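Local coordinates for protein metal-dependent hydrolase (Lactobacillus plantarum, PDB 2F6K) that probably works as a metal-dependent decarboxylase or hydrolase of the amidohydrolase superfamily, akin to enzymes that decarboxylate aminocarboxymuconate semialdehyde in tryptophan breakdown, at residues S2-H7 with D299-L304; P124-G129 with E157-P162; V140-D145 with E194-I199; I203-A208 with D239-V244; D228-M233 with M253-P258. One frame throughout, in Å; residues are numbered along the deposited sequence.

Contact 1. Residues S2-H7 with D299-L304. With MN (manganese (II) ion), chain C.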
# COMPACT_ATOMS: atom_id res chain seq x y z
N SER A 2 -46.83 -1.34 3.93
CA SER A 2 -45.74 -0.35 3.74
C SER A 2 -44.42 -0.90 4.21
O SER A 2 -44.39 -1.83 5.02
CB SER A 2 -46.03 0.93 4.52
OG SER A 2 -47.07 1.65 3.89
N LYS A 3 -43.33 -0.32 3.71
CA LYS A 3 -41.99 -0.76 4.08
C LYS A 3 -41.26 0.29 4.90
O LYS A 3 -41.61 1.48 4.89
CB LYS A 3 -41.18 -1.03 2.82
CG LYS A 3 -41.97 -1.67 1.71
CD LYS A 3 -41.20 -1.66 0.39
CE LYS A 3 -42.06 -2.19 -0.75
NZ LYS A 3 -41.47 -1.84 -2.05
N ILE A 4 -40.24 -0.16 5.62
CA ILE A 4 -39.38 0.72 6.41
C ILE A 4 -38.00 0.54 5.78
O ILE A 4 -37.50 -0.58 5.67
CB ILE A 4 -39.33 0.31 7.90
CG1 ILE A 4 -40.69 0.56 8.56
CG2 ILE A 4 -38.25 1.11 8.62
CD1 ILE A 4 -40.81 0.03 9.96
N ASP A 5 -37.39 1.65 5.35
CA ASP A 5 -36.09 1.62 4.68
C ASP A 5 -34.93 1.87 5.66
O ASP A 5 -34.79 2.97 6.18
CB ASP A 5 -36.07 2.70 3.60
CG ASP A 5 -34.99 2.48 2.56
OD1 ASP A 5 -33.99 1.79 2.87
OD2 ASP A 5 -35.16 3.00 1.43
N PHE A 6 -34.08 0.87 5.88
CA PHE A 6 -32.97 1.07 6.81
C PHE A 6 -31.62 1.37 6.18
O PHE A 6 -30.60 1.41 6.87
CB PHE A 6 -32.83 -0.15 7.72
CG PHE A 6 -33.03 0.16 9.18
CD1 PHE A 6 -34.17 -0.27 9.84
CD2 PHE A 6 -32.08 0.90 9.88
CE1 PHE A 6 -34.37 0.03 11.19
CE2 PHE A 6 -32.27 1.21 11.23
CZ PHE A 6 -33.42 0.77 11.89
N HIS A 7 -31.62 1.59 4.87
CA HIS A 7 -30.39 1.91 4.15
C HIS A 7 -30.76 2.85 3.02
O HIS A 7 -31.01 2.43 1.90
CB HIS A 7 -29.73 0.64 3.61
CG HIS A 7 -28.36 0.87 3.02
ND1 HIS A 7 -27.34 -0.05 3.15
CD2 HIS A 7 -27.86 1.88 2.27
CE1 HIS A 7 -26.27 0.39 2.50
NE2 HIS A 7 -26.56 1.56 1.96
N ASP A 299 -41.98 -5.70 9.58
CA ASP A 299 -41.93 -6.24 10.94
C ASP A 299 -40.59 -6.15 11.67
O ASP A 299 -40.52 -5.63 12.78
CB ASP A 299 -42.45 -7.68 10.97
CG ASP A 299 -43.90 -7.79 10.48
OD1 ASP A 299 -44.65 -6.79 10.56
OD2 ASP A 299 -44.30 -8.89 10.03
N ASN A 300 -39.52 -6.66 11.06
CA ASN A 300 -38.22 -6.62 11.72
C ASN A 300 -37.78 -5.20 12.09
O ASN A 300 -37.36 -4.96 13.22
CB ASN A 300 -37.17 -7.32 10.86
CG ASN A 300 -37.47 -8.79 10.69
OD1 ASN A 300 -38.24 -9.36 11.47
ND2 ASN A 300 -36.86 -9.43 9.70
N ALA A 301 -37.88 -4.27 11.14
CA ALA A 301 -37.50 -2.89 11.41
C ALA A 301 -38.36 -2.34 12.55
O ALA A 301 -37.85 -1.83 13.55
CB ALA A 301 -37.70 -2.04 10.17
N HIS A 302 -39.67 -2.46 12.38
CA HIS A 302 -40.62 -1.98 13.37
C HIS A 302 -40.34 -2.48 14.78
O HIS A 302 -40.40 -1.71 15.74
CB HIS A 302 -42.04 -2.38 12.98
CG HIS A 302 -43.09 -1.88 13.92
ND1 HIS A 302 -43.37 -0.53 14.06
CD2 HIS A 302 -43.89 -2.53 14.79
CE1 HIS A 302 -44.31 -0.38 14.98
NE2 HIS A 302 -44.64 -1.57 15.44
N ARG A 303 -40.04 -3.77 14.91
CA ARG A 303 -39.77 -4.36 16.22
C ARG A 303 -38.52 -3.74 16.82
O ARG A 303 -38.47 -3.45 18.02
CB ARG A 303 -39.58 -5.87 16.09
CG ARG A 303 -39.37 -6.58 17.42
CD ARG A 303 -39.13 -8.06 17.23
NE ARG A 303 -40.19 -8.69 16.44
CZ ARG A 303 -40.06 -9.07 15.17
NH1 ARG A 303 -38.91 -8.89 14.54
NH2 ARG A 303 -41.07 -9.65 14.55
N LEU A 304 -37.51 -3.54 15.98
CA LEU A 304 -36.25 -2.96 16.40
C LEU A 304 -36.40 -1.49 16.78
O LEU A 304 -35.73 -1.01 17.69
CB LEU A 304 -35.22 -3.10 15.27
CG LEU A 304 -33.78 -2.62 15.46
CD1 LEU A 304 -33.07 -3.47 16.51
CD2 LEU A 304 -33.06 -2.72 14.13
MN MN C . -25.18 2.86 1.00
O HOH W 1 -24.21 1.41 -0.15
O HOH W 2 -24.16 4.40 -0.38

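Contact 2. Residues P124-G129 with E157-P162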
# COMPACT_ATOMS: atom_id res chain seq x y z
N PRO A 124 -18.34 4.22 9.41
CA PRO A 124 -17.64 3.69 8.24
C PRO A 124 -16.87 2.44 8.62
O PRO A 124 -16.30 2.37 9.72
CB PRO A 124 -16.71 4.84 7.87
CG PRO A 124 -16.32 5.38 9.21
CD PRO A 124 -17.65 5.40 9.95
N THR A 125 -16.85 1.46 7.72
CA THR A 125 -16.11 0.23 7.99
C THR A 125 -14.69 0.65 8.32
O THR A 125 -14.05 0.06 9.19
CB THR A 125 -16.10 -0.68 6.76
OG1 THR A 125 -15.83 0.10 5.59
CG2 THR A 125 -17.46 -1.37 6.61
N ASN A 126 -14.21 1.68 7.64
CA ASN A 126 -12.87 2.22 7.90
C ASN A 126 -12.86 3.68 7.51
O ASN A 126 -13.47 4.07 6.50
CB ASN A 126 -11.79 1.46 7.12
CG ASN A 126 -11.40 2.17 5.83
OD1 ASN A 126 -10.72 3.19 5.84
ND2 ASN A 126 -11.84 1.62 4.71
N SER A 127 -12.20 4.50 8.32
CA SER A 127 -12.09 5.92 8.04
C SER A 127 -10.61 6.15 7.81
O SER A 127 -9.82 6.13 8.75
CB SER A 127 -12.58 6.73 9.24
OG SER A 127 -12.51 8.13 8.98
N ARG A 128 -10.25 6.35 6.54
CA ARG A 128 -8.86 6.55 6.16
C ARG A 128 -7.89 5.58 6.83
O ARG A 128 -6.78 5.96 7.19
CB ARG A 128 -8.39 7.99 6.46
CG ARG A 128 -8.99 9.06 5.54
CD ARG A 128 -8.29 10.41 5.74
NE ARG A 128 -6.95 10.45 5.15
CZ ARG A 128 -6.70 10.68 3.86
NH1 ARG A 128 -7.70 10.91 3.03
NH2 ARG A 128 -5.46 10.69 3.41
N GLY A 129 -8.31 4.33 7.02
CA GLY A 129 -7.41 3.37 7.62
C GLY A 129 -7.75 2.87 9.01
O GLY A 129 -7.21 1.85 9.45
N GLU A 157 -14.18 2.62 0.71
CA GLU A 157 -13.13 2.05 -0.11
C GLU A 157 -12.07 1.52 0.84
O GLU A 157 -11.70 2.19 1.80
CB GLU A 157 -12.52 3.12 -1.01
CG GLU A 157 -11.16 2.74 -1.59
CD GLU A 157 -10.65 3.75 -2.62
OE1 GLU A 157 -10.87 4.97 -2.40
OE2 GLU A 157 -10.04 3.33 -3.62
N PRO A 158 -11.58 0.29 0.61
CA PRO A 158 -10.55 -0.29 1.47
C PRO A 158 -9.37 0.68 1.57
O PRO A 158 -9.03 1.35 0.59
CB PRO A 158 -10.18 -1.58 0.75
CG PRO A 158 -11.49 -1.97 0.11
CD PRO A 158 -12.00 -0.66 -0.44
N ALA A 159 -8.75 0.77 2.75
CA ALA A 159 -7.63 1.69 2.96
C ALA A 159 -6.64 1.64 1.80
O ALA A 159 -6.25 2.68 1.27
CB ALA A 159 -6.92 1.37 4.27
N ILE A 160 -6.23 0.44 1.41
CA ILE A 160 -5.30 0.27 0.30
C ILE A 160 -5.56 -1.06 -0.41
O ILE A 160 -5.99 -2.04 0.21
CB ILE A 160 -3.84 0.28 0.77
CG1 ILE A 160 -3.58 -0.93 1.67
CG2 ILE A 160 -3.53 1.57 1.52
CD1 ILE A 160 -2.13 -1.11 2.04
N LEU A 161 -5.29 -1.09 -1.71
CA LEU A 161 -5.49 -2.28 -2.54
C LEU A 161 -4.41 -2.39 -3.61
O LEU A 161 -3.71 -1.42 -3.90
CB LEU A 161 -6.85 -2.20 -3.24
CG LEU A 161 -8.11 -2.27 -2.39
CD1 LEU A 161 -9.33 -2.04 -3.27
CD2 LEU A 161 -8.18 -3.62 -1.71
N PRO A 162 -4.25 -3.58 -4.21
CA PRO A 162 -3.24 -3.76 -5.25
C PRO A 162 -3.50 -2.74 -6.37
O PRO A 162 -4.64 -2.53 -6.79
CB PRO A 162 -3.49 -5.19 -5.72
CG PRO A 162 -3.97 -5.86 -4.47
CD PRO A 162 -4.94 -4.85 -3.92
O HOH W 3 -10.44 4.92 3.36

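Contact 3. Residues V140-D145 with E194-I199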
# COMPACT_ATOMS: atom_id res chain seq x y z
N VAL A 140 -15.85 4.91 22.60
CA VAL A 140 -17.01 5.15 21.75
C VAL A 140 -17.95 3.96 21.86
O VAL A 140 -19.17 4.13 21.92
CB VAL A 140 -16.62 5.34 20.26
CG1 VAL A 140 -17.88 5.53 19.41
CG2 VAL A 140 -15.72 6.55 20.10
N TYR A 141 -17.39 2.75 21.88
CA TYR A 141 -18.20 1.54 21.99
C TYR A 141 -18.93 1.53 23.34
O TYR A 141 -20.13 1.22 23.40
CB TYR A 141 -17.33 0.28 21.87
CG TYR A 141 -16.41 0.28 20.68
CD1 TYR A 141 -16.79 0.87 19.47
CD2 TYR A 141 -15.16 -0.34 20.75
CE1 TYR A 141 -15.95 0.86 18.37
CE2 TYR A 141 -14.32 -0.36 19.64
CZ TYR A 141 -14.72 0.24 18.46
OH TYR A 141 -13.89 0.24 17.36
N GLN A 142 -18.22 1.86 24.41
CA GLN A 142 -18.81 1.88 25.74
C GLN A 142 -20.03 2.80 25.80
O GLN A 142 -21.06 2.42 26.34
CB GLN A 142 -17.77 2.31 26.76
CG GLN A 142 -16.53 1.44 26.73
CD GLN A 142 -15.45 1.95 27.66
OE1 GLN A 142 -15.26 3.16 27.83
NE2 GLN A 142 -14.71 1.03 28.26
N GLU A 143 -19.91 3.99 25.24
CA GLU A 143 -21.02 4.93 25.24
C GLU A 143 -22.20 4.40 24.43
O GLU A 143 -23.35 4.68 24.74
CB GLU A 143 -20.59 6.28 24.65
CG GLU A 143 -19.68 7.11 25.55
CD GLU A 143 -20.31 7.43 26.90
OE1 GLU A 143 -21.56 7.49 26.99
OE2 GLU A 143 -19.55 7.65 27.87
N LEU A 144 -21.89 3.62 23.39
CA LEU A 144 -22.93 3.05 22.54
C LEU A 144 -23.58 1.84 23.19
O LEU A 144 -24.78 1.65 23.08
CB LEU A 144 -22.33 2.66 21.18
CG LEU A 144 -22.09 3.80 20.19
CD1 LEU A 144 -21.17 3.35 19.05
CD2 LEU A 144 -23.41 4.29 19.65
N ASP A 145 -22.78 1.03 23.87
CA ASP A 145 -23.32 -0.16 24.52
C ASP A 145 -24.20 0.23 25.70
O ASP A 145 -25.20 -0.43 25.99
CB ASP A 145 -22.20 -1.08 25.00
CG ASP A 145 -22.70 -2.45 25.41
OD1 ASP A 145 -23.11 -3.24 24.53
OD2 ASP A 145 -22.70 -2.74 26.62
N GLU A 194 -18.88 -9.70 22.11
CA GLU A 194 -18.76 -10.29 23.43
C GLU A 194 -18.68 -9.16 24.47
O GLU A 194 -19.33 -9.21 25.51
CB GLU A 194 -17.50 -11.14 23.45
CG GLU A 194 -17.24 -11.97 24.69
CD GLU A 194 -16.01 -12.87 24.49
OE1 GLU A 194 -16.05 -13.74 23.59
OE2 GLU A 194 -15.01 -12.71 25.22
N LYS A 195 -17.91 -8.12 24.15
CA LYS A 195 -17.73 -6.99 25.06
C LYS A 195 -18.86 -5.95 25.01
O LYS A 195 -19.13 -5.28 26.01
CB LYS A 195 -16.39 -6.29 24.79
CG LYS A 195 -15.16 -7.16 25.06
CD LYS A 195 -13.91 -6.30 25.25
CE LYS A 195 -13.59 -5.48 24.01
NZ LYS A 195 -12.48 -4.51 24.24
N TYR A 196 -19.51 -5.82 23.86
CA TYR A 196 -20.60 -4.86 23.73
C TYR A 196 -21.85 -5.55 23.17
O TYR A 196 -22.35 -5.18 22.11
CB TYR A 196 -20.18 -3.71 22.81
CG TYR A 196 -18.82 -3.16 23.15
CD1 TYR A 196 -17.71 -3.44 22.34
CD2 TYR A 196 -18.61 -2.43 24.32
CE1 TYR A 196 -16.43 -3.01 22.70
CE2 TYR A 196 -17.33 -1.99 24.68
CZ TYR A 196 -16.25 -2.28 23.87
OH TYR A 196 -14.99 -1.86 24.24
N PRO A 197 -22.37 -6.54 23.92
CA PRO A 197 -23.55 -7.34 23.56
C PRO A 197 -24.83 -6.54 23.36
O PRO A 197 -25.73 -6.97 22.64
CB PRO A 197 -23.66 -8.31 24.73
CG PRO A 197 -23.25 -7.45 25.88
CD PRO A 197 -22.01 -6.78 25.33
N ASN A 198 -24.90 -5.38 24.00
CA ASN A 198 -26.09 -4.54 23.92
C ASN A 198 -26.22 -3.72 22.66
O ASN A 198 -27.30 -3.22 22.35
CB ASN A 198 -26.14 -3.64 25.15
CG ASN A 198 -26.07 -4.44 26.44
OD1 ASN A 198 -26.95 -5.26 26.70
ND2 ASN A 198 -25.03 -4.21 27.24
N ILE A 199 -25.12 -3.58 21.92
CA ILE A 199 -25.18 -2.82 20.69
C ILE A 199 -25.83 -3.69 19.63
O ILE A 199 -25.60 -4.89 19.58
CB ILE A 199 -23.78 -2.44 20.19
CG1 ILE A 199 -23.10 -1.52 21.21
CG2 ILE A 199 -23.88 -1.76 18.82
CD1 ILE A 199 -21.68 -1.13 20.85
O HOH W 4 -14.63 -1.50 27.12

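Contact 4. Residues I203-A208 with D239-V244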
# COMPACT_ATOMS: atom_id res chain seq x y z
N ILE A 203 -25.21 -5.00 9.63
CA ILE A 203 -24.18 -5.17 8.61
C ILE A 203 -24.90 -5.06 7.25
O ILE A 203 -25.79 -5.85 6.94
CB ILE A 203 -23.47 -6.52 8.78
CG1 ILE A 203 -22.73 -6.53 10.12
CG2 ILE A 203 -22.49 -6.75 7.64
CD1 ILE A 203 -22.06 -7.84 10.45
N PRO A 204 -24.52 -4.07 6.43
CA PRO A 204 -25.12 -3.81 5.12
C PRO A 204 -24.89 -4.83 4.01
O PRO A 204 -24.01 -5.69 4.10
CB PRO A 204 -24.53 -2.45 4.75
CG PRO A 204 -23.13 -2.58 5.28
CD PRO A 204 -23.35 -3.20 6.65
N HIS A 205 -25.72 -4.71 2.97
CA HIS A 205 -25.65 -5.54 1.78
C HIS A 205 -25.66 -7.05 2.03
O HIS A 205 -24.83 -7.79 1.49
CB HIS A 205 -24.42 -5.15 0.96
CG HIS A 205 -24.33 -3.69 0.67
ND1 HIS A 205 -23.26 -2.91 1.07
CD2 HIS A 205 -25.18 -2.85 0.03
CE1 HIS A 205 -23.46 -1.66 0.69
NE2 HIS A 205 -24.62 -1.60 0.06
N ALA A 206 -26.59 -7.50 2.86
CA ALA A 206 -26.72 -8.92 3.16
C ALA A 206 -25.44 -9.60 3.66
O ALA A 206 -25.21 -10.78 3.38
CB ALA A 206 -27.25 -9.65 1.94
N GLY A 207 -24.61 -8.85 4.38
CA GLY A 207 -23.39 -9.43 4.93
C GLY A 207 -22.20 -9.54 4.00
O GLY A 207 -21.22 -10.23 4.33
N ALA A 208 -22.27 -8.87 2.86
CA ALA A 208 -21.20 -8.90 1.87
C ALA A 208 -20.75 -10.34 1.62
O ALA A 208 -21.54 -11.14 1.12
CB ALA A 208 -20.03 -8.05 2.35
N ASP A 239 -29.07 -5.55 6.56
CA ASP A 239 -30.04 -4.89 5.70
C ASP A 239 -29.88 -5.69 4.40
O ASP A 239 -28.95 -6.49 4.29
CB ASP A 239 -29.72 -3.40 5.54
CG ASP A 239 -28.60 -3.10 4.57
OD1 ASP A 239 -27.91 -2.08 4.80
OD2 ASP A 239 -28.42 -3.83 3.58
N VAL A 240 -30.78 -5.53 3.44
CA VAL A 240 -30.65 -6.31 2.21
C VAL A 240 -30.61 -5.48 0.94
O VAL A 240 -31.26 -5.81 -0.06
CB VAL A 240 -31.79 -7.36 2.08
CG1 VAL A 240 -31.73 -8.34 3.23
CG2 VAL A 240 -33.14 -6.67 2.02
N ALA A 241 -29.85 -4.38 0.98
CA ALA A 241 -29.72 -3.54 -0.20
C ALA A 241 -28.79 -4.25 -1.19
O ALA A 241 -27.97 -5.09 -0.79
CB ALA A 241 -29.13 -2.18 0.20
N GLY A 242 -28.92 -3.95 -2.48
CA GLY A 242 -28.06 -4.57 -3.47
C GLY A 242 -28.65 -5.77 -4.18
O GLY A 242 -29.83 -6.09 -4.02
N ALA A 243 -27.81 -6.45 -4.96
CA ALA A 243 -28.22 -7.63 -5.72
C ALA A 243 -28.24 -8.88 -4.85
O ALA A 243 -27.50 -9.84 -5.09
CB ALA A 243 -27.27 -7.82 -6.90
N VAL A 244 -29.11 -8.87 -3.85
CA VAL A 244 -29.22 -9.98 -2.91
C VAL A 244 -29.86 -11.25 -3.46
O VAL A 244 -29.72 -12.31 -2.86
CB VAL A 244 -30.02 -9.55 -1.68
CG1 VAL A 244 -29.40 -8.30 -1.07
CG2 VAL A 244 -31.47 -9.31 -2.07
O HOH W 5 -25.79 -6.83 -1.72

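Contact 5. Residues D228-M233 with M253-P258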
# COMPACT_ATOMS: atom_id res chain seq x y z
N ASP A 228 -17.67 -17.94 18.44
CA ASP A 228 -18.42 -18.84 17.58
C ASP A 228 -19.07 -17.94 16.53
O ASP A 228 -20.07 -17.27 16.81
CB ASP A 228 -19.49 -19.58 18.39
CG ASP A 228 -20.21 -20.64 17.57
OD1 ASP A 228 -20.63 -20.33 16.42
OD2 ASP A 228 -20.37 -21.77 18.07
N VAL A 229 -18.50 -17.91 15.33
CA VAL A 229 -19.01 -17.05 14.28
C VAL A 229 -20.50 -17.25 14.00
O VAL A 229 -21.22 -16.29 13.71
CB VAL A 229 -18.16 -17.22 12.98
CG1 VAL A 229 -18.35 -18.61 12.38
CG2 VAL A 229 -18.50 -16.12 11.98
N TYR A 230 -20.97 -18.49 14.11
CA TYR A 230 -22.37 -18.80 13.88
C TYR A 230 -23.29 -18.17 14.91
O TYR A 230 -24.42 -17.81 14.59
CB TYR A 230 -22.58 -20.31 13.84
CG TYR A 230 -21.72 -20.96 12.79
CD1 TYR A 230 -21.91 -20.68 11.43
CD2 TYR A 230 -20.69 -21.83 13.16
CE1 TYR A 230 -21.09 -21.26 10.46
CE2 TYR A 230 -19.87 -22.41 12.20
CZ TYR A 230 -20.07 -22.13 10.85
OH TYR A 230 -19.26 -22.72 9.90
N ASP A 231 -22.83 -18.04 16.16
CA ASP A 231 -23.65 -17.40 17.18
C ASP A 231 -23.72 -15.90 16.87
O ASP A 231 -24.77 -15.27 17.01
CB ASP A 231 -23.08 -17.60 18.58
CG ASP A 231 -23.25 -19.01 19.08
OD1 ASP A 231 -24.31 -19.62 18.79
OD2 ASP A 231 -22.34 -19.50 19.78
N VAL A 232 -22.58 -15.34 16.45
CA VAL A 232 -22.52 -13.93 16.12
C VAL A 232 -23.46 -13.59 14.95
O VAL A 232 -24.11 -12.54 14.94
CB VAL A 232 -21.08 -13.50 15.77
CG1 VAL A 232 -21.03 -12.01 15.48
CG2 VAL A 232 -20.15 -13.84 16.93
N MSE A 233 -23.52 -14.49 13.97
CA MSE A 233 -24.39 -14.27 12.81
C MSE A 233 -25.85 -14.23 13.23
O MSE A 233 -26.69 -13.65 12.54
CB MSE A 233 -24.15 -15.35 11.76
CG MSE A 233 -22.78 -15.25 11.05
SE MSE A 233 -22.53 -13.58 10.05
CE MSE A 233 -23.64 -14.01 8.53
N MSE A 253 -29.63 -16.44 4.87
CA MSE A 253 -30.73 -16.90 5.71
C MSE A 253 -30.48 -18.22 6.42
O MSE A 253 -31.22 -18.60 7.33
CB MSE A 253 -32.03 -16.95 4.89
CG MSE A 253 -32.44 -15.57 4.38
SE MSE A 253 -34.09 -15.50 3.39
CE MSE A 253 -33.62 -16.74 2.00
N SER A 254 -29.42 -18.92 6.02
CA SER A 254 -29.09 -20.17 6.69
C SER A 254 -28.17 -19.85 7.88
O SER A 254 -27.80 -20.74 8.65
CB SER A 254 -28.37 -21.12 5.73
OG SER A 254 -27.06 -20.67 5.46
N LEU A 255 -27.81 -18.57 8.01
CA LEU A 255 -26.92 -18.12 9.09
C LEU A 255 -27.54 -17.03 9.96
O LEU A 255 -27.31 -16.98 11.17
CB LEU A 255 -25.62 -17.58 8.50
CG LEU A 255 -24.66 -18.53 7.80
CD1 LEU A 255 -23.73 -17.73 6.90
CD2 LEU A 255 -23.87 -19.32 8.82
N ALA A 256 -28.33 -16.15 9.35
CA ALA A 256 -28.97 -15.05 10.06
C ALA A 256 -30.30 -15.42 10.68
O ALA A 256 -30.96 -16.37 10.27
CB ALA A 256 -29.16 -13.87 9.11
N GLN A 257 -30.69 -14.66 11.69
CA GLN A 257 -31.95 -14.87 12.37
C GLN A 257 -33.02 -14.21 11.49
O GLN A 257 -32.81 -13.12 10.96
CB GLN A 257 -31.91 -14.19 13.75
CG GLN A 257 -32.50 -15.02 14.88
CD GLN A 257 -32.43 -14.30 16.22
OE1 GLN A 257 -31.35 -14.02 16.74
NE2 GLN A 257 -33.59 -13.98 16.78
N PRO A 258 -34.16 -14.88 11.32
CA PRO A 258 -35.27 -14.37 10.50
C PRO A 258 -35.74 -12.98 10.86
O PRO A 258 -36.08 -12.19 9.98
CB PRO A 258 -36.36 -15.42 10.72
CG PRO A 258 -35.57 -16.68 10.81
CD PRO A 258 -34.42 -16.27 11.74
O HOH W 6 -25.43 -18.66 11.95
O HOH W 7 -29.07 -12.56 12.36

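Contact 1. Residues S2-H7 with D299-L304
I4 and F6, from strand 3-9, both bear on the methyl of A301 in helix 290-306, and the meeting is apolar. A301 CB lies 3.6 Å from I4 CG2, with I4 CB and CD1 nearly as near. I4 CG1 stands anti to the carbonyl carbon (chi1 -68°), and from it CD1 extends past the methyl to within 3.7 Å of H302 N. F6 offers the edge of its ring: A301 CB sits near the ring plane, 4.0 Å from F6 CD1. Farther round the ring, F6 CZ meets L304 CD2 at 4.2 Å.

Polar bonds stay within each segment or turn to other partners. H7 N donates to D5 OD1 (3.1 Å), closing an Asx turn at the corner of the strand, while D5 OD2 is taken by S265. On the helix, R303 NH1 holds N300 OD1 at 3.2 Å, almost in the guanidinium plane.

At the far end of the segment, H7 NE2 binds manganese at 2.1 Å, beside two waters, H9, H154 and D266. The side chains of the two segments thus meet by apolar contact, while I4 bonds by its backbone to F297 of the same helix and directed bonds fix the corner that presents the metal ligand.

Contact 2. Residues P124-G129 with E157-P162
An Asx motif at N126, inside the tight hairpin of strands 126-127 and 130-131, meets the loop E157-A159. N126 OD1 accepts from G129 N at 2.9 Å, which ties the side chain across the turn. Its ND2 points the other way and donates to E157 O at 3.0 Å, with an N-H...O angle of 154°. The acceptor lies in the amide plane of N126, but the donor stands above the carbonyl plane of E157. D179 OD2 takes ND2 as well, so both ends of the amide are gripped and its rotation is fixed. An alanine here would probably leave G129 N and E157 O without these partners and set the hairpin and the loop free to shift against each other. A water 3.0 Å from N126 OD1 is a further possible donor. Beside the amide, A159 CB packs on G129 CA at 3.9 Å. R128 and A159 also bond to the third subunit, through N164 and K163 of that chain. The segments follow barrel strands 120-124 and 150-154 at their C-terminal ends, where a TIM barrel carries its active-site loops.

Contact 3. Residues V140-D145 with E194-I199
D145 and Y196 are set for each other by their first torsions. D145 CG is anti to the backbone N (chi1 -168°), which turns the carboxylate from the end of helix 138-145 to the type I turn Y196-I199. Y196 CG is anti to its carbonyl carbon (chi1 -47°), which starts the side chain toward Y141.

The carboxylate is gripped by both oxygens. N198 N donates to D145 OD1 at 2.8 Å from the syn side, and I199 N adds a weak bond to the same oxygen at 3.3 Å. N198 ND2 reaches D145 OD2 at 2.8 Å from above the carboxylate plane. Backbone and side chain of N198 thus clasp one acid, which ties the turn to the helix end.

Over the Y196 ring sits Y141 CB, 3.4 Å from the centroid, a close CH-pi contact; K195 CB lies on the opposite face, nearer the rim. The two tyrosine rings meet obliquely, planes at 59°. A water takes a bond from Q142 NE2 at 2.8 Å and lies 2.9 Å from Y196 OH. Deeper in, I199 CD1 packs on L144 CB at 3.9 Å.

F192 meets both tyrosines edge-to-face, and Y141 OH bonds to S134 O. L144 and I199 lie on V151 of strand 150-154, while V140 and L144 face helix 102-114, so the contact joins outer helices to that barrel strand just ahead of strand 200-203.

Contact 4. Residues I203-A208 with D239-V244
D239, at the end of strand 237-239, runs its side chain against P204 and H205. From CB the chain turns so that CG stands between the backbone N and the carbonyl carbon, the crowded position (chi1 78°), and CG comes 3.6 Å from P204 CA. OD1 lies beside the proline, 3.4 Å from P204 CB, and its hydrogen bond goes to ND1 of H7, whose NE2 binds manganese. OD2 takes two backbone donors: H205 N at 2.9 Å and A241 N at 3.0 Å. They arrive from opposite faces of the carboxylate plane, and the second closes an Asx turn.

These are the C-terminal ends of neighbouring parallel strands, 200-203 and 237-239, of the amidohydrolase TIM barrel, where the metal site lies; D239 is a second-shell residue that probably positions H7. An alanine here would probably leave H7 ND1, H205 N and A241 N without their acceptor and the H7 ring freer to turn.

The backbones are also stitched together: A206 N donates to D239 O at 2.9 Å, and D239 N gives a weak bond to I203 O. H205 and A206 both have left-handed backbone angles, which turn the chain so that H205 N and A206 N both face D239. A241 O lies near the plane of the H205 ring, at its edge, 3.7 Å from H205 CD2, and H205 CA makes a CA-H...O contact with the same oxygen. H205 NE2 has a weak bond to D266 OD2, a residue that binds the metal. Farther out, A206 CB touches V244 CG1 at 3.9 Å.

Contact 5. Residues D228-M233 with M253-P258
Y230 and L255 meet edge to methyl, where the N-capped helix 229-235 packs on the loop that leads into barrel strand 261-262. L255 CD2 lies near the plane of the Y230 ring, 3.5 Å from Y230 CD1, while V229 CG1 sits over the centre of one ring face. The ring is thus confined at an edge and on a face, and its hydroxyl bonds to D215 OD2. R247 of the second subunit packs against both Y230 and L255, so this side of the contact lies at an interface.

Selenomethionine M233 meets a different part of the leucine. Its chain is bent at chi2 and chi3, the second bend (chi3 -76°) turning CE back to L255. The M233 and L255 side chains meet obliquely, M233 CE lying 4.1 Å from L255 CD1. Nearer its root, M233 CB rests 3.6 Å from L255 O. L255 thus touches the ring edge with CD2 and the M233 methyl with CD1 and CB, in a meeting of side chains that is apolar.

The helix start is fixed by D228, whose OD1 accepts from D231 N at 3.2 Å, a capping bond made above the carboxylate plane. Polar linkage between the segments runs through water. One molecule donates to Y230 O at 3.0 Å and to L255 O at 2.6 Å. Another accepts from Q257 N at 2.7 Å and lies 2.6 Å from M233 O.

Overall arrangement
The chain is a TIM barrel of eight parallel strands, and contact 1 brings its two ends together, first strand to last helix; the other four are nested in between. Contacts 2 and 3 interleave along the chain, as do contacts 4 and 5. Contact 4 lies nearest the chain's centre, about 9 Å away, and touches contact 1 at the metal site, where contact 1 supplies the ligand H7 and contact 4 its second-shell support. Contact 5, its centre about 20 Å from that of contact 1, is linked to it by N300 ND2 and P258 O. Contacts 1 and 2 have centres about 29 Å apart. Contacts 2, 4 and 5 reach the second subunit, so contact 4 borders both metal site and interface.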